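Local coordinates for RagB/SusD family nutrient uptake outer membrane protein (Bacteroides thetaiotaomicron, PDB 7KV2), which probably binds beta-glucans at the cell surface as a SusD-family lipoprotein of the outer membrane, assisting their uptake by this gut bacterium, at residues 194-205 with 215-224; 294-302 with 393-401. All coordinates share one frame; numbering follows the deposited sequence.

Contact 1: 194-205 with 215-224; sequences LEEVIQLNVLPM and VTLAMVYMLY
Ile-198 lays its CG1-CD1 arm along Val-220, the two side chains lying alongside each other and pointing opposite ways, with Ile-198 CG1 3.6 Å from Val-220 CG1. The arm's end, CD1, reaches the edge of the Tyr-221 ring, near its plane. Val-220 spreads its branches: CG1 anti to the backbone N (chi1 162°) faces Ile-198, while CG2 meets Leu-203 CD1 at 3.8 Å and, more loosely, Val-197 CG1. A beta-branched residue thus serves both the helix and the loop after it. One turn back, Leu-194 sets CD1 against the backbone of Tyr-224, 3.6 Å from its CA, and against Leu-223 CG. Helices 183-200 and 217-231 run nearly antiparallel here, 155° between the axes of their short segments, a pairing consistent with the tetratricopeptide-like helical packing of SusD proteins; Tyr-243 of helix 237-249 stacks on Tyr-221. Where the second helix starts, Leu-217 N donates to Pro-204 O (2.8 Å), and the Thr-216 side chain, its OG1 accepting from Met-219 N, caps the helix. Met-205 bends its chain to bring SD 3.9 Å from Ala-218 CB, a methyl small enough for the sulfur to approach. A water bridges Glu-195 OE2, also salt-bridged to Arg-236, and Tyr-224 OH.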
loop_
_atom_site.group_PDB
_atom_site.type_symbol
_atom_site.label_atom_id
_atom_site.label_comp_id
_atom_site.label_asym_id
_atom_site.label_seq_id
_atom_site.Cartn_x
_atom_site.Cartn_y
_atom_site.Cartn_z
ATOM N N LEU A 194 5.977 14.749 -11.557
ATOM C CA LEU A 194 5.644 13.563 -12.385
ATOM C C LEU A 194 5.651 13.963 -13.872
ATOM O O LEU A 194 6.127 13.144 -14.679
ATOM C CB LEU A 194 4.298 12.971 -11.969
ATOM C CG LEU A 194 4.256 12.368 -10.563
ATOM C CD1 LEU A 194 2.970 11.578 -10.367
ATOM C CD2 LEU A 194 5.460 11.483 -10.286
ATOM N N GLU A 195 5.104 15.130 -14.227
ATOM C CA GLU A 195 5.093 15.626 -15.633
ATOM C C GLU A 195 6.542 15.697 -16.139
ATOM O O GLU A 195 6.816 15.229 -17.253
ATOM C CB GLU A 195 4.376 16.971 -15.710
ATOM C CG GLU A 195 2.869 16.844 -15.572
ATOM C CD GLU A 195 2.038 18.119 -15.395
ATOM O OE1 GLU A 195 2.615 19.194 -15.142
ATOM O OE2 GLU A 195 0.804 18.004 -15.485
ATOM N N GLU A 196 7.444 16.216 -15.317
ATOM C CA GLU A 196 8.878 16.371 -15.682
ATOM C C GLU A 196 9.516 15.008 -15.884
ATOM O O GLU A 196 10.341 14.862 -16.792
ATOM C CB GLU A 196 9.657 17.064 -14.578
ATOM C CG GLU A 196 9.341 18.531 -14.467
ATOM C CD GLU A 196 10.052 19.160 -13.284
ATOM O OE1 GLU A 196 11.040 18.543 -12.775
ATOM O OE2 GLU A 196 9.603 20.241 -12.855
ATOM N N VAL A 197 9.243 14.061 -14.991
ATOM C CA VAL A 197 9.815 12.700 -15.105
ATOM C C VAL A 197 9.298 12.088 -16.406
ATOM O O VAL A 197 10.084 11.436 -17.122
ATOM C CB VAL A 197 9.416 11.819 -13.902
ATOM C CG1 VAL A 197 9.564 10.361 -14.256
ATOM C CG2 VAL A 197 10.193 12.206 -12.669
ATOM N N ILE A 198 8.007 12.237 -16.688
ATOM C CA ILE A 198 7.401 11.632 -17.905
ATOM C C ILE A 198 8.104 12.252 -19.119
ATOM O O ILE A 198 8.447 11.523 -20.069
ATOM C CB ILE A 198 5.878 11.834 -17.908
ATOM C CG1 ILE A 198 5.224 10.948 -16.824
ATOM C CG2 ILE A 198 5.292 11.561 -19.281
ATOM C CD1 ILE A 198 3.792 11.308 -16.445
ATOM N N GLN A 199 8.315 13.563 -19.075
ATOM C CA GLN A 199 8.882 14.296 -20.239
ATOM C C GLN A 199 10.364 13.950 -20.423
ATOM O O GLN A 199 10.855 14.164 -21.539
ATOM C CB GLN A 199 8.660 15.794 -20.054
ATOM C CG GLN A 199 7.195 16.184 -20.139
ATOM C CD GLN A 199 6.981 17.615 -19.697
ATOM O OE1 GLN A 199 7.936 18.351 -19.494
ATOM N NE2 GLN A 199 5.737 18.013 -19.515
ATOM N N LEU A 200 11.086 13.462 -19.404
ATOM C CA LEU A 200 12.501 13.040 -19.608
ATOM C C LEU A 200 12.543 11.889 -20.631
ATOM O O LEU A 200 13.555 11.761 -21.335
ATOM C CB LEU A 200 13.156 12.639 -18.281
ATOM C CG LEU A 200 13.520 13.798 -17.355
ATOM C CD1 LEU A 200 13.887 13.276 -15.977
ATOM C CD2 LEU A 200 14.668 14.637 -17.917
ATOM N N ASN A 201 11.500 11.052 -20.680
ATOM C CA ASN A 201 11.342 9.977 -21.694
ATOM C C ASN A 201 12.514 8.983 -21.627
ATOM O O ASN A 201 13.066 8.603 -22.702
ATOM C CB ASN A 201 11.204 10.577 -23.094
ATOM C CG ASN A 201 10.735 9.553 -24.090
ATOM O OD1 ASN A 201 10.043 8.604 -23.726
ATOM N ND2 ASN A 201 11.114 9.730 -25.341
ATOM N N VAL A 202 12.883 8.541 -20.429
ATOM C CA VAL A 202 14.048 7.639 -20.189
ATOM C C VAL A 202 13.618 6.360 -19.447
ATOM O O VAL A 202 14.414 5.443 -19.357
ATOM C CB VAL A 202 15.140 8.397 -19.414
ATOM C CG1 VAL A 202 14.661 8.912 -18.059
ATOM C CG2 VAL A 202 16.401 7.566 -19.280
ATOM N N LEU A 203 12.417 6.304 -18.879
ATOM C CA LEU A 203 12.009 5.127 -18.066
ATOM C C LEU A 203 11.457 4.048 -18.984
ATOM O O LEU A 203 10.643 4.311 -19.854
ATOM C CB LEU A 203 10.941 5.572 -17.073
ATOM C CG LEU A 203 11.448 6.450 -15.942
ATOM C CD1 LEU A 203 10.319 6.938 -15.053
ATOM C CD2 LEU A 203 12.517 5.752 -15.115
ATOM N N PRO A 204 11.787 2.768 -18.757
ATOM C CA PRO A 204 11.140 1.710 -19.527
ATOM C C PRO A 204 9.681 1.524 -19.077
ATOM O O PRO A 204 9.360 1.867 -17.917
ATOM C CB PRO A 204 12.042 0.520 -19.240
ATOM C CG PRO A 204 12.552 0.783 -17.818
ATOM C CD PRO A 204 12.719 2.284 -17.734
ATOM N N MET A 205 8.861 0.951 -19.954
ATOM C CA MET A 205 7.444 0.621 -19.647
ATOM C C MET A 205 7.404 -0.499 -18.593
ATOM O O MET A 205 6.560 -0.412 -17.670
ATOM C CB MET A 205 6.687 0.220 -20.914
ATOM C CG MET A 205 5.211 -0.032 -20.702
ATOM S SD MET A 205 4.294 1.332 -19.990
ATOM C CE MET A 205 3.749 2.226 -21.438
ATOM N N VAL A 215 11.921 2.168 -10.577
ATOM C CA VAL A 215 10.876 3.009 -11.191
ATOM C C VAL A 215 10.779 2.672 -12.683
ATOM O O VAL A 215 11.834 2.512 -13.347
ATOM C CB VAL A 215 11.200 4.492 -10.951
ATOM C CG1 VAL A 215 10.249 5.402 -11.693
ATOM C CG2 VAL A 215 11.183 4.794 -9.459
ATOM N N THR A 216 9.549 2.594 -13.169
ATOM C CA THR A 216 9.177 2.400 -14.577
ATOM C C THR A 216 8.156 3.471 -14.964
ATOM O O THR A 216 7.527 4.074 -14.059
ATOM C CB THR A 216 8.585 1.012 -14.806
ATOM O OG1 THR A 216 7.324 1.022 -14.116
ATOM C CG2 THR A 216 9.523 -0.066 -14.321
ATOM N N LEU A 217 7.982 3.668 -16.280
ATOM C CA LEU A 217 6.946 4.571 -16.807
ATOM C C LEU A 217 5.583 4.108 -16.278
ATOM O O LEU A 217 4.805 4.954 -15.893
ATOM C CB LEU A 217 6.985 4.607 -18.335
ATOM C CG LEU A 217 6.056 5.653 -18.966
ATOM C CD1 LEU A 217 6.406 7.056 -18.524
ATOM C CD2 LEU A 217 6.094 5.543 -20.482
ATOM N N ALA A 218 5.282 2.801 -16.285
ATOM C CA ALA A 218 3.942 2.317 -15.875
ATOM C C ALA A 218 3.719 2.662 -14.404
ATOM O O ALA A 218 2.575 3.051 -14.056
ATOM C CB ALA A 218 3.784 0.846 -16.133
ATOM N N MET A 219 4.760 2.554 -13.583
ATOM C CA MET A 219 4.641 2.893 -12.142
ATOM C C MET A 219 4.323 4.391 -12.034
ATOM O O MET A 219 3.426 4.796 -11.292
ATOM C CB MET A 219 5.909 2.519 -11.380
ATOM C CG MET A 219 5.893 2.968 -9.945
ATOM S SD MET A 219 6.600 4.661 -9.820
ATOM C CE MET A 219 6.982 4.704 -8.074
ATOM N N VAL A 220 4.999 5.209 -12.834
ATOM C CA VAL A 220 4.800 6.683 -12.756
ATOM C C VAL A 220 3.381 7.027 -13.213
ATOM O O VAL A 220 2.745 7.850 -12.573
ATOM C CB VAL A 220 5.882 7.395 -13.601
ATOM C CG1 VAL A 220 5.522 8.834 -13.942
ATOM C CG2 VAL A 220 7.221 7.340 -12.904
ATOM N N TYR A 221 2.897 6.366 -14.260
ATOM C CA TYR A 221 1.535 6.532 -14.816
ATOM C C TYR A 221 0.517 6.220 -13.721
ATOM O O TYR A 221 -0.486 6.941 -13.531
ATOM C CB TYR A 221 1.362 5.635 -16.028
ATOM C CG TYR A 221 1.929 6.186 -17.316
ATOM C CD1 TYR A 221 2.456 7.475 -17.421
ATOM C CD2 TYR A 221 1.876 5.410 -18.460
ATOM C CE1 TYR A 221 2.955 7.948 -18.635
ATOM C CE2 TYR A 221 2.327 5.889 -19.682
ATOM C CZ TYR A 221 2.884 7.155 -19.765
ATOM O OH TYR A 221 3.292 7.598 -21.008
ATOM N N MET A 222 0.755 5.146 -12.994
ATOM C CA MET A 222 -0.200 4.741 -11.933
ATOM C C MET A 222 -0.166 5.749 -10.772
ATOM O O MET A 222 -1.228 6.041 -10.219
ATOM C CB MET A 222 0.082 3.324 -11.440
ATOM C CG MET A 222 -0.250 2.248 -12.488
ATOM S SD MET A 222 -1.989 2.209 -12.981
ATOM C CE MET A 222 -2.694 1.355 -11.554
ATOM N N LEU A 223 1.015 6.195 -10.350
ATOM C CA LEU A 223 1.158 7.211 -9.280
ATOM C C LEU A 223 0.491 8.534 -9.726
ATOM O O LEU A 223 -0.218 9.169 -8.922
ATOM C CB LEU A 223 2.647 7.362 -8.964
ATOM C CG LEU A 223 2.974 8.385 -7.885
ATOM C CD1 LEU A 223 2.224 8.087 -6.608
ATOM C CD2 LEU A 223 4.472 8.432 -7.632
ATOM N N TYR A 224 0.616 8.872 -11.003
ATOM C CA TYR A 224 -0.015 10.078 -11.611
ATOM C C TYR A 224 -1.541 9.941 -11.480
ATOM O O TYR A 224 -2.216 10.812 -10.880
ATOM C CB TYR A 224 0.510 10.257 -13.036
ATOM C CG TYR A 224 -0.133 11.393 -13.798
ATOM C CD1 TYR A 224 -1.378 11.253 -14.379
ATOM C CD2 TYR A 224 0.488 12.631 -13.875
ATOM C CE1 TYR A 224 -1.962 12.287 -15.103
ATOM C CE2 TYR A 224 -0.095 13.679 -14.579
ATOM C CZ TYR A 224 -1.315 13.510 -15.199
ATOM O OH TYR A 224 -1.898 14.547 -15.867
HETATM O O HOH W 1 0.010 16.283 -17.173
#

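Contact 2: 294-302 with 393-401; sequences AGGTALPTL and ELNWNNNLR
Thr-297 and Trp-396 pair through their backbones in a single antiparallel bridge of the hydrogen-bonded kind: Thr-297 N donates to Trp-396 O (2.9 Å), and Trp-396 N returns a longer bond to Thr-297 O (3.2 Å). Beside it, Gly-296 N donates to a lone pair of Asn-395 OD1, within the plane of the amide, whose ND2 is held by Arg-286 O. Glycine suits position 296, since a beta carbon there would run into the backbone of Asn-395 and Trp-396. Side-chain polar bonds form a relay: Trp-396 NE1 donates to Thr-301 OG1 (2.9 Å), nearly in the indole plane, and that hydroxyl donates to Glu-393 O (2.6 Å), one small group doing both jobs. Thus the opening turn of helix 299-303, in the SusD-family region, is tied to a loop some ninety residues later that leads into strand 400-404. Thr-297 holds OG1 anti to its backbone N (chi1 175°), where it accepts from Leu-299 N in a capping bond; Asp-61 also binds this hydroxyl. In the apolar group, Pro-300 CB lies over one face of the indole in a CH-pi contact, 3.7 Å from the five-membered ring's centroid and 11° off its normal, and Ala-298 CB touches Leu-394 CD2. Replacing Trp-396 with an alanine would probably leave Thr-301 OG1 without its donor and open a gap over the Pro-300 ring.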
loop_
_atom_site.group_PDB
_atom_site.type_symbol
_atom_site.label_atom_id
_atom_site.label_comp_id
_atom_site.label_asym_id
_atom_site.label_seq_id
_atom_site.Cartn_x
_atom_site.Cartn_y
_atom_site.Cartn_z
ATOM N N ALA A 294 17.765 -4.300 4.073
ATOM C CA ALA A 294 17.015 -4.969 2.987
ATOM C C ALA A 294 16.895 -6.465 3.339
ATOM O O ALA A 294 17.838 -7.253 3.057
ATOM C CB ALA A 294 17.678 -4.718 1.656
ATOM N N GLY A 295 15.793 -6.812 4.015
ATOM C CA GLY A 295 15.475 -8.173 4.473
ATOM C C GLY A 295 14.033 -8.479 4.142
ATOM O O GLY A 295 13.577 -8.062 3.013
ATOM N N GLY A 296 13.343 -9.143 5.071
ATOM C CA GLY A 296 11.909 -9.448 4.957
ATOM C C GLY A 296 11.001 -8.385 5.540
ATOM O O GLY A 296 11.459 -7.292 5.886
ATOM N N THR A 297 9.707 -8.687 5.546
ATOM C CA THR A 297 8.646 -7.807 6.062
ATOM C C THR A 297 8.124 -8.388 7.358
ATOM O O THR A 297 8.086 -9.599 7.522
ATOM C CB THR A 297 7.520 -7.597 5.031
ATOM O OG1 THR A 297 6.498 -6.839 5.634
ATOM C CG2 THR A 297 6.894 -8.867 4.517
ATOM N N ALA A 298 7.668 -7.523 8.238
ATOM C CA ALA A 298 6.981 -7.907 9.477
ATOM C C ALA A 298 5.505 -8.173 9.207
ATOM O O ALA A 298 4.841 -8.678 10.124
ATOM C CB ALA A 298 7.111 -6.767 10.476
ATOM N N LEU A 299 4.977 -7.786 8.035
ATOM C CA LEU A 299 3.487 -7.701 7.848
ATOM C C LEU A 299 2.817 -9.023 8.224
ATOM O O LEU A 299 1.846 -9.010 8.990
ATOM C CB LEU A 299 3.131 -7.184 6.453
ATOM C CG LEU A 299 1.650 -7.197 6.100
ATOM C CD1 LEU A 299 0.842 -6.312 7.026
ATOM C CD2 LEU A 299 1.374 -6.798 4.667
ATOM N N PRO A 300 3.266 -10.194 7.713
ATOM C CA PRO A 300 2.603 -11.466 8.032
ATOM C C PRO A 300 2.600 -11.764 9.534
ATOM O O PRO A 300 1.644 -12.312 9.998
ATOM C CB PRO A 300 3.361 -12.495 7.194
ATOM C CG PRO A 300 3.901 -11.686 6.046
ATOM C CD PRO A 300 4.307 -10.383 6.698
ATOM N N THR A 301 3.647 -11.402 10.264
ATOM C CA THR A 301 3.678 -11.614 11.735
ATOM C C THR A 301 2.547 -10.772 12.344
ATOM O O THR A 301 1.832 -11.254 13.249
ATOM C CB THR A 301 5.045 -11.273 12.340
ATOM O OG1 THR A 301 6.030 -12.205 11.847
ATOM C CG2 THR A 301 4.986 -11.345 13.854
ATOM N N LEU A 302 2.381 -9.532 11.902
ATOM C CA LEU A 302 1.375 -8.601 12.504
ATOM C C LEU A 302 -0.039 -9.178 12.415
ATOM O O LEU A 302 -0.727 -9.165 13.460
ATOM C CB LEU A 302 1.427 -7.251 11.797
ATOM C CG LEU A 302 2.695 -6.456 12.087
ATOM C CD1 LEU A 302 2.828 -5.245 11.188
ATOM C CD2 LEU A 302 2.726 -6.020 13.539
ATOM N N GLU A 393 10.372 -13.500 12.718
ATOM C CA GLU A 393 9.162 -12.650 12.804
ATOM C C GLU A 393 9.266 -11.474 11.829
ATOM O O GLU A 393 8.221 -10.949 11.423
ATOM C CB GLU A 393 8.966 -12.142 14.241
ATOM C CG GLU A 393 8.840 -13.260 15.269
ATOM C CD GLU A 393 8.229 -12.850 16.601
ATOM O OE1 GLU A 393 8.451 -11.675 17.028
ATOM O OE2 GLU A 393 7.521 -13.695 17.215
ATOM N N LEU A 394 10.475 -11.014 11.506
ATOM C CA LEU A 394 10.658 -9.790 10.696
ATOM C C LEU A 394 11.122 -10.137 9.282
ATOM O O LEU A 394 11.404 -9.175 8.507
ATOM C CB LEU A 394 11.692 -8.894 11.398
ATOM C CG LEU A 394 11.306 -8.437 12.813
ATOM C CD1 LEU A 394 12.428 -7.640 13.478
ATOM C CD2 LEU A 394 10.028 -7.611 12.824
ATOM N N ASN A 395 11.220 -11.410 8.927
ATOM C CA ASN A 395 11.884 -11.747 7.636
ATOM C C ASN A 395 10.992 -12.569 6.725
ATOM O O ASN A 395 11.515 -13.515 6.128
ATOM C CB ASN A 395 13.248 -12.422 7.814
ATOM C CG ASN A 395 14.266 -11.384 8.203
ATOM O OD1 ASN A 395 14.548 -10.460 7.423
ATOM N ND2 ASN A 395 14.727 -11.476 9.447
ATOM N N TRP A 396 9.713 -12.211 6.596
ATOM C CA TRP A 396 8.838 -12.859 5.582
ATOM C C TRP A 396 9.219 -12.340 4.180
ATOM O O TRP A 396 9.590 -11.201 4.061
ATOM C CB TRP A 396 7.377 -12.570 5.906
ATOM C CG TRP A 396 6.975 -13.194 7.190
ATOM C CD1 TRP A 396 6.894 -12.584 8.415
ATOM C CD2 TRP A 396 6.658 -14.577 7.388
ATOM N NE1 TRP A 396 6.513 -13.507 9.343
ATOM C CE2 TRP A 396 6.398 -14.740 8.756
ATOM C CE3 TRP A 396 6.542 -15.691 6.535
ATOM C CZ2 TRP A 396 6.046 -15.971 9.296
ATOM C CZ3 TRP A 396 6.189 -16.904 7.077
ATOM C CH2 TRP A 396 5.949 -17.044 8.435
ATOM N N ASN A 397 9.104 -13.196 3.165
ATOM C CA ASN A 397 9.506 -12.897 1.775
ATOM C C ASN A 397 8.350 -12.202 1.013
ATOM O O ASN A 397 8.593 -11.788 -0.132
ATOM C CB ASN A 397 9.957 -14.184 1.057
ATOM C CG ASN A 397 8.857 -15.192 0.806
ATOM O OD1 ASN A 397 7.664 -14.872 0.848
ATOM N ND2 ASN A 397 9.231 -16.450 0.550
ATOM N N ASN A 398 7.179 -11.973 1.608
ATOM C CA ASN A 398 6.022 -11.416 0.843
ATOM C C ASN A 398 6.300 -10.001 0.338
ATOM O O ASN A 398 6.272 -9.016 1.144
ATOM C CB ASN A 398 4.736 -11.377 1.674
ATOM C CG ASN A 398 4.378 -12.702 2.287
ATOM O OD1 ASN A 398 5.131 -13.220 3.130
ATOM N ND2 ASN A 398 3.246 -13.245 1.846
ATOM N N ASN A 399 6.482 -9.807 -0.959
ATOM C CA ASN A 399 6.509 -8.426 -1.484
ATOM C C ASN A 399 5.180 -7.695 -1.204
ATOM O O ASN A 399 4.103 -8.311 -1.169
ATOM C CB ASN A 399 6.742 -8.414 -2.996
ATOM C CG ASN A 399 8.136 -8.806 -3.425
ATOM O OD1 ASN A 399 8.992 -9.177 -2.601
ATOM N ND2 ASN A 399 8.348 -8.729 -4.736
ATOM N N LEU A 400 5.225 -6.378 -1.016
ATOM C CA LEU A 400 3.995 -5.554 -0.859
ATOM C C LEU A 400 3.571 -5.119 -2.254
ATOM O O LEU A 400 4.318 -4.361 -2.902
ATOM C CB LEU A 400 4.235 -4.380 0.106
ATOM C CG LEU A 400 2.977 -3.565 0.337
ATOM C CD1 LEU A 400 1.913 -4.381 1.064
ATOM C CD2 LEU A 400 3.313 -2.281 1.101
ATOM N N ARG A 401 2.426 -5.630 -2.736
ATOM C CA ARG A 401 1.929 -5.224 -4.075
ATOM C C ARG A 401 1.405 -3.779 -3.992
ATOM O O ARG A 401 0.518 -3.503 -3.204
ATOM C CB ARG A 401 0.863 -6.197 -4.553
ATOM C CG ARG A 401 1.426 -7.499 -5.122
ATOM C CD ARG A 401 2.107 -8.378 -4.073
ATOM N NE ARG A 401 2.267 -9.740 -4.610
ATOM C CZ ARG A 401 2.905 -10.728 -3.986
ATOM N NH1 ARG A 401 3.488 -10.528 -2.816
ATOM N NH2 ARG A 401 2.981 -11.908 -4.566
#

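Both contacts are largely buried, yet they hold different elements and lie in different parts of the fold, with centres about 27 Å apart and nearest atoms about 10 Å apart. Contact 1 joins neighbours in sequence, two successive helices and both ends of the loop between them, and relies chiefly on interlocking aliphatic side chains; its polar bonds gather at the helix start and at the Glu-195 end. Contact 2, nearer the centre of the chain, brings together segments about ninety residues apart, mostly loop. With little regular structure to satisfy their backbones, these segments use hydrogen bonds between them, mostly to backbone atoms, with proline and indole supplying the main apolar surface.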